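Local atomic coordinates of SusD-like carbohydrate binding protein (PDB entry 3LEW), a protein that probably binds carbohydrate at the outer membrane of Bacteroides vulgatus as a member of the SusD family, serving nutrient capture. Residues A[56-61]-A[397-402]; A[419-424]-A[459-464]; A[180-185]-A[223-228]. All blocks are in the same frame, centred on the assembly; numbering follows the deposited sequence. Where two conformers were deposited one is given.

Contact 1 (A[56-61]-A[397-402]); sequences GSDVVL and ERRKEL
With CG anti to the carbonyl carbon in both residues (chi1 -55° in D58, -71° in R399), the carboxylate and the guanidinium are turned toward one another between a loop and a helix. A bend at chi3 then swings the R399 guanidinium so that one edge, made of NE and NH2, faces D58. The grip is side-on and bidentate: NH2 of R399 reaches OD1 of D58 at 2.9 Å, and NE of R399 reaches OD2 of D58 at 3.0 Å. Both bonds are nearly straight, both use syn lone pairs, and the two flat groups lie only 8° apart; two in-plane bonds probably fix the rotation of both groups. A water ties the same pair a second way, donating to D58 OD2 at 2.8 Å and to the backbone O of R399. S57 adds a light touch, its CB 3.9 Å from NH2 of R399, while its OG turns to V420. On the same helix, K400 NZ forms a salt bridge with E397 OE1, an oxygen that also has a salt bridge with K373. Just past that helix, W403 donates to the backbone O of D58. The bridge thus joins the loop leading into strand 59-61, which pairs with strand 286-288, to the last turn of helix 387-401, whose other side chains pack on helices 346-359 and 365-376.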
ATOM      1  N   GLY A  56      -9.138  -1.998  -7.320  1.00 14.27           N
ATOM      2  CA  GLY A  56      -9.311  -0.620  -7.652  1.00 14.24           C
ATOM      3  C   GLY A  56      -9.829  -0.436  -9.076  1.00 14.05           C
ATOM      4  O   GLY A  56     -10.308  -1.393  -9.732  1.00 15.41           O
ATOM      5  N   SER A  57      -9.735   0.793  -9.545  1.00 12.60           N
ATOM      6  CA  SER A  57     -10.273   1.164 -10.838  1.00 12.52           C
ATOM      7  C   SER A  57      -9.268   1.066 -11.944  1.00 13.04           C
ATOM      8  O   SER A  57      -9.659   1.219 -13.104  1.00 13.13           O
ATOM      9  CB  SER A  57     -10.799   2.616 -10.773  1.00 13.14           C
ATOM     10  OG  SER A  57     -11.880   2.707  -9.831  1.00 13.93           O
ATOM     11  N   ASP A  58      -7.984   0.922 -11.607  1.00 13.54           N
ATOM     12  CA  ASP A  58      -6.925   1.164 -12.609  1.00 14.07           C
ATOM     13  C   ASP A  58      -6.117  -0.038 -13.070  1.00 13.49           C
ATOM     14  O   ASP A  58      -5.177   0.100 -13.930  1.00 13.40           O
ATOM     15  CB  ASP A  58      -5.992   2.244 -12.092  1.00 14.39           C
ATOM     16  CG  ASP A  58      -6.742   3.510 -11.722  1.00 15.90           C
ATOM     17  OD1 ASP A  58      -7.623   3.877 -12.537  1.00 16.35           O
ATOM     18  OD2 ASP A  58      -6.503   4.046 -10.603  1.00 15.71           O
ATOM     19  N   VAL A  59      -6.453  -1.200 -12.539  1.00 13.91           N
ATOM     20  CA  VAL A  59      -5.687  -2.432 -12.780  1.00 14.24           C
ATOM     21  C   VAL A  59      -6.625  -3.494 -13.323  1.00 14.73           C
ATOM     22  O   VAL A  59      -7.725  -3.669 -12.795  1.00 14.70           O
ATOM     23  CB  VAL A  59      -5.002  -2.911 -11.461  1.00 14.61           C
ATOM     24  CG1 VAL A  59      -4.363  -4.318 -11.594  1.00 15.53           C
ATOM     25  CG2 VAL A  59      -3.960  -1.858 -10.994  1.00 11.95           C
ATOM     26  N   VAL A  60      -6.195  -4.149 -14.404  1.00 14.05           N
ATOM     27  CA  VAL A  60      -6.826  -5.305 -15.014  0.50 13.67           C
ATOM     28  C   VAL A  60      -5.937  -6.533 -14.784  1.00 13.85           C
ATOM     29  O   VAL A  60      -4.768  -6.514 -15.227  1.00 13.85           O
ATOM     30  CB  VAL A  60      -6.921  -5.091 -16.565  0.50 14.20           C
ATOM     31  CG1 VAL A  60      -7.582  -6.268 -17.256  0.50 12.55           C
ATOM     32  CG2 VAL A  60      -7.642  -3.760 -16.923  0.50 11.44           C
ATOM     33  N   LEU A  61      -6.475  -7.582 -14.186  1.00 14.47           N
ATOM     34  CA  LEU A  61      -5.759  -8.831 -13.994  1.00 13.57           C
ATOM     35  C   LEU A  61      -5.970  -9.761 -15.199  1.00 14.79           C
ATOM     36  O   LEU A  61      -7.090  -9.902 -15.727  1.00 14.14           O
ATOM     37  CB  LEU A  61      -6.179  -9.511 -12.691  1.00 13.18           C
ATOM     38  CG  LEU A  61      -5.363  -9.201 -11.442  1.00 12.60           C
ATOM     39  CD1 LEU A  61      -3.958  -9.813 -11.453  1.00 13.86           C
ATOM     40  CD2 LEU A  61      -5.276  -7.646 -11.154  1.00 12.03           C
ATOM     41  N   GLU A 397      -4.498  12.449  -8.959  1.00 15.04           N
ATOM     42  CA  GLU A 397      -3.016  12.439  -8.995  1.00 14.78           C
ATOM     43  C   GLU A 397      -2.438  11.313  -8.115  1.00 14.15           C
ATOM     44  O   GLU A 397      -1.406  10.738  -8.462  1.00 14.04           O
ATOM     45  CB  GLU A 397      -2.448  13.834  -8.656  1.00 16.14           C
ATOM     46  CG  GLU A 397      -1.003  14.033  -9.050  1.00 16.73           C
ATOM     47  CD  GLU A 397      -0.738  13.871 -10.536  1.00 20.00           C
ATOM     48  OE1 GLU A 397      -1.493  14.401 -11.382  1.00 21.44           O
ATOM     49  OE2 GLU A 397       0.214  13.135 -10.838  1.00 22.85           O
ATOM     50  N   ARG A 398      -3.078  10.973  -6.981  1.00 13.76           N
ATOM     51  CA  ARG A 398      -2.683   9.769  -6.238  1.00 13.56           C
ATOM     52  C   ARG A 398      -2.752   8.493  -7.104  1.00 12.97           C
ATOM     53  O   ARG A 398      -1.847   7.692  -7.060  1.00 13.73           O
ATOM     54  CB  ARG A 398      -3.563   9.552  -4.989  1.00 13.59           C
ATOM     55  CG  ARG A 398      -3.347  10.585  -3.913  1.00 14.18           C
ATOM     56  CD  ARG A 398      -4.323  10.386  -2.723  1.00 14.35           C
ATOM     57  NE  ARG A 398      -4.122   9.106  -2.091  1.00 12.77           N
ATOM     58  CZ  ARG A 398      -3.262   8.832  -1.106  1.00 16.25           C
ATOM     59  NH1 ARG A 398      -2.518   9.766  -0.561  1.00 16.32           N
ATOM     60  NH2 ARG A 398      -3.151   7.580  -0.664  1.00 17.92           N
ATOM     61  N   ARG A 399      -3.851   8.297  -7.846  1.00 12.41           N
ATOM     62  CA  ARG A 399      -4.003   7.127  -8.708  1.00 13.56           C
ATOM     63  C   ARG A 399      -2.925   7.111  -9.779  1.00 12.59           C
ATOM     64  O   ARG A 399      -2.408   6.041 -10.114  1.00 13.40           O
ATOM     65  CB  ARG A 399      -5.396   7.130  -9.356  1.00 13.36           C
ATOM     66  CG  ARG A 399      -6.505   6.820  -8.299  1.00 14.53           C
ATOM     67  CD  ARG A 399      -7.858   7.169  -8.852  1.00 16.74           C
ATOM     68  NE  ARG A 399      -8.155   6.433 -10.070  1.00 15.52           N
ATOM     69  CZ  ARG A 399      -9.179   6.730 -10.875  1.00 19.88           C
ATOM     70  NH1 ARG A 399      -9.994   7.744 -10.591  1.00 21.61           N
ATOM     71  NH2 ARG A 399      -9.415   6.024 -11.965  1.00 19.05           N
ATOM     72  N   LYS A 400      -2.602   8.282 -10.282  1.00 12.72           N
ATOM     73  CA  LYS A 400      -1.632   8.414 -11.381  1.00 12.98           C
ATOM     74  C   LYS A 400      -0.208   8.159 -10.881  1.00 14.28           C
ATOM     75  O   LYS A 400       0.532   7.411 -11.496  1.00 15.55           O
ATOM     76  CB  LYS A 400      -1.730   9.788 -12.012  1.00 13.29           C
ATOM     77  CG  LYS A 400      -3.007  10.029 -12.797  1.00 13.63           C
ATOM     78  CD  LYS A 400      -3.193  11.517 -13.077  1.00 14.35           C
ATOM     79  CE  LYS A 400      -2.092  12.082 -14.032  1.00 16.40           C
ATOM     80  NZ  LYS A 400      -2.133  13.588 -14.088  1.00 15.44           N
ATOM     81  N   GLU A 401       0.146   8.774  -9.777  1.00 13.42           N
ATOM     82  CA  GLU A 401       1.529   8.713  -9.249  1.00 12.86           C
ATOM     83  C   GLU A 401       1.822   7.427  -8.499  1.00 14.15           C
ATOM     84  O   GLU A 401       2.969   6.966  -8.508  1.00 13.28           O
ATOM     85  CB  GLU A 401       1.792   9.931  -8.350  1.00 13.98           C
ATOM     86  CG  GLU A 401       3.163   9.965  -7.602  1.00 13.70           C
ATOM     87  CD  GLU A 401       4.384  10.059  -8.501  1.00 14.84           C
ATOM     88  OE1 GLU A 401       4.242  10.366  -9.705  1.00 16.54           O
ATOM     89  OE2 GLU A 401       5.511   9.841  -7.991  1.00 15.55           O
ATOM     90  N   LEU A 402       0.816   6.899  -7.784  1.00 14.12           N
ATOM     91  CA  LEU A 402       0.984   5.747  -6.883  1.00 14.63           C
ATOM     92  C   LEU A 402       0.457   4.411  -7.452  1.00 14.53           C
ATOM     93  O   LEU A 402       0.307   3.436  -6.711  1.00 14.05           O
ATOM     94  CB  LEU A 402       0.332   6.021  -5.515  1.00 14.70           C
ATOM     95  CG  LEU A 402       0.854   7.288  -4.829  1.00 15.56           C
ATOM     96  CD1 LEU A 402       0.002   7.607  -3.561  1.00 15.62           C
ATOM     97  CD2 LEU A 402       2.348   7.203  -4.473  1.00 15.62           C
TER
HETATM   98  O   HOH W   1      -3.998   3.737  -9.495  1.00 14.36           O

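Contact 2 (A[419-424]-A[459-464]); sequences VVRNAY and SAFCPN
F461 reaches out from one irregular loop to lie against another, touching V419 and R421. Its CB starts closest to the partner backbone, 3.4 Å from the carbonyl O of V419. O of V419 also stays near the ring, 3.6 Å from CD2 of F461. With chi1 at -68°, CG stands anti to the carbonyl carbon, and the ring is carried onto the V419 and R421 side chains. Farther out, CE2 of F461 is met from two residues: CG1 of V419 approaches to 3.7 Å and CD of R421 to 4.0 Å. At the tip, CZ keeps the same two neighbours, both slightly more distant.

In one of the two conformers of V419, its CG1 methyl sits almost centrally over one ring face. There CG1 of V419 is 3.8 Å from the centroid of the F461 ring and 13° off its normal, a CH-pi contact. The arginine meets the ring differently: its extended aliphatic chain passes at about a right angle, with CB, CG and CD near CE2, and its guanidinium plane is turned 74° from the ring. The charged end is engaged elsewhere, by the backbone oxygens of G56, N71 and F452, which probably holds the methylenes in place beside F461. F455 adds an edge-to-face ring contact to the same phenylalanine, and F73 touches both V419 and R421.

No hydrogen bond crosses between the segments, which belong to the connection between helix 408-414 and strand 429-434 and to the one between strand 440-448 and helix 474-479. The arrangement is apolar loop-to-loop packing in a SusD-family protein: a phenylalanine of one irregular loop laid on another, with a CH-pi contact on one ring face and no regular secondary structure on either segment.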
ATOM      1  N   VAL A 419     -15.501   2.150  -6.962  1.00 16.78           N
ATOM      2  CA  VAL A 419     -14.724   1.576  -8.055  0.50 15.80           C
ATOM      3  C   VAL A 419     -15.403   1.937  -9.356  1.00 15.92           C
ATOM      4  O   VAL A 419     -16.626   1.875  -9.437  1.00 16.08           O
ATOM      5  CB  VAL A 419     -14.702   0.031  -7.947  0.50 15.82           C
ATOM      6  CG1 VAL A 419     -14.244  -0.639  -9.286  0.50 15.85           C
ATOM      7  CG2 VAL A 419     -13.829  -0.373  -6.792  0.50 14.09           C
ATOM      8  N   VAL A 420     -14.641   2.299 -10.379  1.00 15.83           N
ATOM      9  CA  VAL A 420     -15.203   2.642 -11.684  1.00 16.35           C
ATOM     10  C   VAL A 420     -14.410   1.857 -12.738  1.00 16.96           C
ATOM     11  O   VAL A 420     -13.165   1.885 -12.750  1.00 16.43           O
ATOM     12  CB  VAL A 420     -15.083   4.172 -12.003  1.00 16.29           C
ATOM     13  CG1 VAL A 420     -15.596   4.481 -13.426  1.00 16.64           C
ATOM     14  CG2 VAL A 420     -15.868   4.990 -10.976  1.00 18.06           C
ATOM     15  N   ARG A 421     -15.135   1.141 -13.586  1.00 15.39           N
ATOM     16  CA  ARG A 421     -14.526   0.298 -14.635  1.00 15.51           C
ATOM     17  C   ARG A 421     -15.364   0.283 -15.897  1.00 14.92           C
ATOM     18  O   ARG A 421     -16.457  -0.307 -15.931  1.00 15.03           O
ATOM     19  CB  ARG A 421     -14.370  -1.145 -14.158  1.00 15.69           C
ATOM     20  CG  ARG A 421     -13.369  -1.287 -12.985  1.00 13.74           C
ATOM     21  CD  ARG A 421     -13.170  -2.702 -12.610  1.00 12.46           C
ATOM     22  NE  ARG A 421     -12.246  -2.835 -11.472  1.00 14.57           N
ATOM     23  CZ  ARG A 421     -12.007  -3.993 -10.877  1.00 14.57           C
ATOM     24  NH1 ARG A 421     -12.654  -5.087 -11.278  1.00 15.09           N
ATOM     25  NH2 ARG A 421     -11.153  -4.072  -9.859  1.00 15.19           N
ATOM     26  N   ASN A 422     -14.813   0.861 -16.950  1.00 15.28           N
ATOM     27  CA  ASN A 422     -15.467   0.874 -18.241  1.00 15.66           C
ATOM     28  C   ASN A 422     -14.869  -0.131 -19.223  1.00 15.70           C
ATOM     29  O   ASN A 422     -13.690  -0.416 -19.187  1.00 15.51           O
ATOM     30  CB  ASN A 422     -15.465   2.302 -18.794  1.00 15.86           C
ATOM     31  CG  ASN A 422     -16.345   3.212 -17.962  1.00 17.68           C
ATOM     32  OD1 ASN A 422     -17.504   2.879 -17.709  1.00 19.67           O
ATOM     33  ND2 ASN A 422     -15.792   4.320 -17.476  1.00 18.66           N
ATOM     34  N   ALA A 423     -15.728  -0.655 -20.098  1.00 15.88           N
ATOM     35  CA  ALA A 423     -15.354  -1.639 -21.103  1.00 16.70           C
ATOM     36  C   ALA A 423     -14.518  -0.963 -22.203  1.00 16.68           C
ATOM     37  O   ALA A 423     -14.865   0.107 -22.667  1.00 16.67           O
ATOM     38  CB  ALA A 423     -16.628  -2.286 -21.725  1.00 17.09           C
ATOM     39  N   TYR A 424     -13.413  -1.598 -22.598  1.00 16.83           N
ATOM     40  CA  TYR A 424     -12.587  -1.158 -23.726  1.00 16.64           C
ATOM     41  C   TYR A 424     -12.855  -2.028 -24.946  1.00 17.29           C
ATOM     42  O   TYR A 424     -12.968  -3.251 -24.817  1.00 16.29           O
ATOM     43  CB  TYR A 424     -11.098  -1.210 -23.313  1.00 16.89           C
ATOM     44  CG  TYR A 424     -10.208  -0.369 -24.208  1.00 16.12           C
ATOM     45  CD1 TYR A 424     -10.115   1.016 -24.031  1.00 15.77           C
ATOM     46  CD2 TYR A 424      -9.532  -0.932 -25.264  1.00 15.32           C
ATOM     47  CE1 TYR A 424      -9.388   1.799 -24.867  1.00 15.77           C
ATOM     48  CE2 TYR A 424      -8.787  -0.168 -26.098  1.00 16.57           C
ATOM     49  CZ  TYR A 424      -8.700   1.216 -25.894  1.00 17.04           C
ATOM     50  OH  TYR A 424      -7.921   1.965 -26.733  1.00 18.31           O
ATOM     51  N   SER A 459     -24.285  -7.002  -8.101  1.00 18.56           N
ATOM     52  CA  SER A 459     -24.484  -5.636  -7.652  1.00 18.28           C
ATOM     53  C   SER A 459     -23.582  -4.692  -8.421  1.00 17.95           C
ATOM     54  O   SER A 459     -22.402  -4.993  -8.660  1.00 17.40           O
ATOM     55  CB  SER A 459     -24.230  -5.530  -6.157  1.00 18.89           C
ATOM     56  OG  SER A 459     -25.232  -6.296  -5.502  1.00 20.75           O
ATOM     57  N   ALA A 460     -24.132  -3.537  -8.785  1.00 17.17           N
ATOM     58  CA  ALA A 460     -23.352  -2.447  -9.347  1.00 16.41           C
ATOM     59  C   ALA A 460     -22.323  -1.977  -8.318  1.00 15.40           C
ATOM     60  O   ALA A 460     -22.559  -1.980  -7.109  1.00 14.15           O
ATOM     61  CB  ALA A 460     -24.255  -1.269  -9.739  1.00 16.96           C
ATOM     62  N   PHE A 461     -21.190  -1.515  -8.804  1.00 13.61           N
ATOM     63  CA  PHE A 461     -20.178  -0.966  -7.916  1.00 14.19           C
ATOM     64  C   PHE A 461     -20.771   0.260  -7.236  1.00 14.56           C
ATOM     65  O   PHE A 461     -21.506   1.020  -7.851  1.00 14.59           O
ATOM     66  CB  PHE A 461     -18.981  -0.481  -8.710  1.00 14.21           C
ATOM     67  CG  PHE A 461     -18.186  -1.568  -9.360  1.00 15.34           C
ATOM     68  CD1 PHE A 461     -17.912  -2.755  -8.704  1.00 15.49           C
ATOM     69  CD2 PHE A 461     -17.674  -1.374 -10.656  1.00 14.49           C
ATOM     70  CE1 PHE A 461     -17.132  -3.754  -9.300  1.00 15.54           C
ATOM     71  CE2 PHE A 461     -16.905  -2.371 -11.242  1.00 14.96           C
ATOM     72  CZ  PHE A 461     -16.628  -3.544 -10.560  1.00 15.88           C
ATOM     73  N   CYS A 462     -20.503   0.399  -5.954  1.00 14.62           N
ATOM     74  CA  CYS A 462     -21.032   1.518  -5.178  1.00 14.79           C
ATOM     75  C   CYS A 462     -20.056   1.816  -4.033  1.00 15.32           C
ATOM     76  O   CYS A 462     -19.156   1.019  -3.740  1.00 14.66           O
ATOM     77  CB  CYS A 462     -22.412   1.146  -4.619  1.00 15.30           C
ATOM     78  SG  CYS A 462     -22.440  -0.176  -3.426  1.00 19.83           S
ATOM     79  N   PRO A 463     -20.194   2.993  -3.396  1.00 15.82           N
ATOM     80  CA  PRO A 463     -19.411   3.217  -2.202  1.00 16.44           C
ATOM     81  C   PRO A 463     -19.799   2.290  -1.042  1.00 15.14           C
ATOM     82  O   PRO A 463     -20.916   1.789  -0.941  1.00 16.27           O
ATOM     83  CB  PRO A 463     -19.736   4.690  -1.828  1.00 17.18           C
ATOM     84  CG  PRO A 463     -20.376   5.269  -3.037  1.00 19.05           C
ATOM     85  CD  PRO A 463     -21.047   4.153  -3.731  1.00 18.02           C
ATOM     86  N   ASN A 464     -18.835   2.057  -0.168  1.00 14.39           N
ATOM     87  CA  ASN A 464     -19.099   1.397   1.093  1.00 15.12           C
ATOM     88  C   ASN A 464     -19.692  -0.003   0.926  1.00 15.08           C
ATOM     89  O   ASN A 464     -20.617  -0.413   1.653  1.00 14.67           O
ATOM     90  CB  ASN A 464     -19.991   2.263   1.966  1.00 15.24           C
ATOM     91  CG  ASN A 464     -19.371   3.612   2.334  1.00 15.93           C
ATOM     92  OD1 ASN A 464     -18.153   3.750   2.492  1.00 16.55           O
ATOM     93  ND2 ASN A 464     -20.232   4.623   2.485  1.00 15.70           N
TER

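Contact 3 (A[180-185]-A[223-228]); sequences DLEEAL and KTYSDK
Y225 and E182 meet at about a right angle, the tyrosine reaching across from helix 219-232 and the glutamate extending from helix 170-187. The CB of E182 does not aim straight at the other helix, but its chain runs extended beyond CG (chi2 179°) and brings the carboxylate to the phenol. There OH of Y225 donates to OE2 of E182 at 2.6 Å, a short bond. The carboxylate and ring planes stand 70° apart, and the hydroxyl comes in 39° out of the carboxylate plane, while OE2 itself lies at the edge of the ring, near its plane. The same oxygen forms a salt bridge with K221, so a phenol and an ammonium group share it; the positive charge probably helps to keep the carboxylate ionised.

L185, one turn along from E182, adds the apolar half. Its CB points toward the facing helix, and its CD2 lies 3.7 Å from CE1 of Y225, the two side chains crossing at a slant. With the Y225 ring cut back to an alanine here, OE2 of E182 would probably lose its phenol donor, keeping K221, and a gap would be likely to open beside CD2 of L185.

Helix 202-215 lies between these two helices in sequence and touches both, through L181, L185 and S226. This is side-chain bridging between helices on the protein surface, consistent with the TPR-like helical packing of the SusD family.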
ATOM      1  N   ASP A 180       0.751   5.591  19.167  1.00 14.51           N
ATOM      2  CA  ASP A 180       2.007   4.839  19.086  1.00 14.68           C
ATOM      3  C   ASP A 180       3.043   5.605  18.281  1.00 14.27           C
ATOM      4  O   ASP A 180       4.196   5.687  18.683  1.00 13.18           O
ATOM      5  CB  ASP A 180       1.785   3.469  18.412  1.00 15.00           C
ATOM      6  CG  ASP A 180       1.090   2.443  19.299  1.00 20.33           C
ATOM      7  OD1 ASP A 180       0.886   2.727  20.514  1.00 21.70           O
ATOM      8  OD2 ASP A 180       0.744   1.337  18.744  1.00 23.01           O
ATOM      9  N   LEU A 181       2.639   6.148  17.141  1.00 13.69           N
ATOM     10  CA  LEU A 181       3.549   6.866  16.258  1.00 13.57           C
ATOM     11  C   LEU A 181       4.006   8.238  16.862  1.00 14.85           C
ATOM     12  O   LEU A 181       5.188   8.625  16.741  1.00 14.95           O
ATOM     13  CB  LEU A 181       2.882   7.057  14.899  1.00 13.20           C
ATOM     14  CG  LEU A 181       2.802   5.769  14.053  1.00 14.44           C
ATOM     15  CD1 LEU A 181       1.681   5.856  13.005  1.00 14.58           C
ATOM     16  CD2 LEU A 181       4.126   5.443  13.369  1.00 14.03           C
ATOM     17  N   GLU A 182       3.118   8.904  17.616  1.00 14.08           N
ATOM     18  CA  GLU A 182       3.496  10.158  18.257  1.00 14.31           C
ATOM     19  C   GLU A 182       4.465   9.861  19.388  1.00 15.29           C
ATOM     20  O   GLU A 182       5.371  10.645  19.632  1.00 16.35           O
ATOM     21  CB  GLU A 182       2.267  10.961  18.774  1.00 14.36           C
ATOM     22  CG  GLU A 182       1.464  11.546  17.610  1.00 15.54           C
ATOM     23  CD  GLU A 182       0.259  12.319  18.034  1.00 18.37           C
ATOM     24  OE1 GLU A 182      -0.299  12.021  19.142  1.00 18.21           O
ATOM     25  OE2 GLU A 182      -0.103  13.261  17.288  1.00 18.38           O
ATOM     26  N   GLU A 183       4.252   8.755  20.105  1.00 15.33           N
ATOM     27  CA  GLU A 183       5.223   8.344  21.146  1.00 16.51           C
ATOM     28  C   GLU A 183       6.596   8.003  20.542  1.00 14.97           C
ATOM     29  O   GLU A 183       7.632   8.385  21.083  1.00 14.31           O
ATOM     30  CB  GLU A 183       4.689   7.149  21.914  1.00 17.52           C
ATOM     31  CG  GLU A 183       3.667   7.581  22.904  1.00 24.50           C
ATOM     32  CD  GLU A 183       3.123   6.465  23.822  1.00 34.80           C
ATOM     33  OE1 GLU A 183       3.610   5.294  23.754  1.00 36.83           O
ATOM     34  OE2 GLU A 183       2.181   6.795  24.619  1.00 41.60           O
ATOM     35  N   ALA A 184       6.580   7.299  19.410  1.00 14.50           N
ATOM     36  CA  ALA A 184       7.810   7.009  18.654  1.00 14.93           C
ATOM     37  C   ALA A 184       8.533   8.267  18.199  1.00 14.94           C
ATOM     38  O   ALA A 184       9.765   8.333  18.237  1.00 13.86           O
ATOM     39  CB  ALA A 184       7.507   6.121  17.468  1.00 13.16           C
ATOM     40  N   LEU A 185       7.773   9.239  17.717  1.00 14.97           N
ATOM     41  CA  LEU A 185       8.375  10.484  17.250  1.00 15.82           C
ATOM     42  C   LEU A 185       9.192  11.180  18.338  1.00 16.29           C
ATOM     43  O   LEU A 185      10.224  11.765  18.056  1.00 15.86           O
ATOM     44  CB  LEU A 185       7.327  11.445  16.701  1.00 15.89           C
ATOM     45  CG  LEU A 185       7.834  12.666  15.941  1.00 18.91           C
ATOM     46  CD1 LEU A 185       8.447  12.237  14.643  1.00 18.87           C
ATOM     47  CD2 LEU A 185       6.652  13.645  15.686  1.00 18.86           C
ATOM     48  N   LYS A 223      -1.132  17.762   8.170  1.00 13.05           N
ATOM     49  CA  LYS A 223      -0.394  18.938   7.653  1.00 13.30           C
ATOM     50  C   LYS A 223       0.893  19.180   8.451  1.00 13.68           C
ATOM     51  O   LYS A 223       1.964  19.438   7.871  1.00 14.05           O
ATOM     52  CB  LYS A 223      -1.296  20.183   7.698  1.00 14.02           C
ATOM     53  CG  LYS A 223      -0.534  21.533   7.580  1.00 15.38           C
ATOM     54  CD  LYS A 223      -1.434  22.726   7.594  1.00 17.96           C
ATOM     55  CE  LYS A 223      -0.651  24.049   7.656  1.00 20.92           C
ATOM     56  NZ  LYS A 223      -1.538  25.244   7.499  1.00 19.32           N
ATOM     57  N   THR A 224       0.788  19.142   9.769  1.00 13.43           N
ATOM     58  CA  THR A 224       1.940  19.441  10.649  1.00 14.20           C
ATOM     59  C   THR A 224       3.078  18.465  10.429  1.00 13.71           C
ATOM     60  O   THR A 224       4.243  18.867  10.224  1.00 14.66           O
ATOM     61  CB  THR A 224       1.540  19.429  12.131  1.00 14.70           C
ATOM     62  OG1 THR A 224       0.639  20.513  12.365  1.00 17.17           O
ATOM     63  CG2 THR A 224       2.772  19.557  13.050  1.00 16.14           C
ATOM     64  N   TYR A 225       2.755  17.178  10.408  1.00 14.08           N
ATOM     65  CA  TYR A 225       3.797  16.182  10.295  1.00 13.03           C
ATOM     66  C   TYR A 225       4.360  16.134   8.866  1.00 13.64           C
ATOM     67  O   TYR A 225       5.562  15.944   8.679  1.00 13.58           O
ATOM     68  CB  TYR A 225       3.303  14.832  10.774  1.00 13.23           C
ATOM     69  CG  TYR A 225       2.912  14.797  12.250  1.00 12.92           C
ATOM     70  CD1 TYR A 225       3.802  15.202  13.234  1.00 13.57           C
ATOM     71  CD2 TYR A 225       1.662  14.340  12.644  1.00 13.96           C
ATOM     72  CE1 TYR A 225       3.442  15.176  14.582  1.00 16.46           C
ATOM     73  CE2 TYR A 225       1.296  14.299  13.984  1.00 16.08           C
ATOM     74  CZ  TYR A 225       2.174  14.714  14.943  1.00 14.68           C
ATOM     75  OH  TYR A 225       1.852  14.713  16.307  1.00 18.51           O
ATOM     76  N   SER A 226       3.511  16.284   7.839  1.00 13.38           N
ATOM     77  CA  SER A 226       4.034  16.252   6.457  1.00 13.21           C
ATOM     78  C   SER A 226       4.842  17.524   6.138  1.00 13.22           C
ATOM     79  O   SER A 226       5.838  17.452   5.392  1.00 13.44           O
ATOM     80  CB  SER A 226       2.894  16.000   5.452  1.00 13.54           C
ATOM     81  OG  SER A 226       1.876  16.974   5.552  1.00 12.69           O
ATOM     82  N   ASP A 227       4.429  18.679   6.659  1.00 13.58           N
ATOM     83  CA  ASP A 227       5.257  19.885   6.555  1.00 14.08           C
ATOM     84  C   ASP A 227       6.670  19.632   7.154  1.00 14.01           C
ATOM     85  O   ASP A 227       7.687  19.987   6.552  1.00 14.38           O
ATOM     86  CB  ASP A 227       4.602  21.067   7.304  1.00 14.02           C
ATOM     87  CG  ASP A 227       3.585  21.873   6.454  1.00 15.94           C
ATOM     88  OD1 ASP A 227       3.484  21.732   5.208  1.00 16.09           O
ATOM     89  OD2 ASP A 227       2.908  22.734   7.076  1.00 18.07           O
ATOM     90  N   LYS A 228       6.729  19.055   8.351  1.00 14.89           N
ATOM     91  CA  LYS A 228       8.037  18.768   9.020  1.00 15.23           C
ATOM     92  C   LYS A 228       8.895  17.878   8.157  1.00 14.64           C
ATOM     93  O   LYS A 228      10.092  18.111   8.023  1.00 15.41           O
ATOM     94  CB  LYS A 228       7.817  18.083  10.377  1.00 16.14           C
ATOM     95  CG  LYS A 228       7.351  19.017  11.503  1.00 20.86           C
ATOM     96  CD  LYS A 228       6.992  18.277  12.843  1.00 25.56           C
ATOM     97  CE  LYS A 228       6.744  19.247  14.027  1.00 28.62           C
ATOM     98  NZ  LYS A 228       8.016  19.649  14.677  1.00 30.22           N
TER

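Overall arrangement
Contacts 1 and 2 adjoin, their centres 14 Å apart, and G56 and S57, just before the D58 of contact 1, also reach contact 2: O of G56 lies 2.8 Å from NH2 of R421, and OG of S57 lies 2.8 Å from N of V420, both probable hydrogen bonds. The salt bridge of contact 1 is therefore linked directly to the loop packing of contact 2. Contact 3 stands apart on the helical side, its centre about 27 Å from that of contact 1 and about 35 Å from that of contact 2. It falls within the long chain span that contact 1 brings together. A pentaethylene glycol, probably from crystallisation, lies about 4 Å from the L185 side chain.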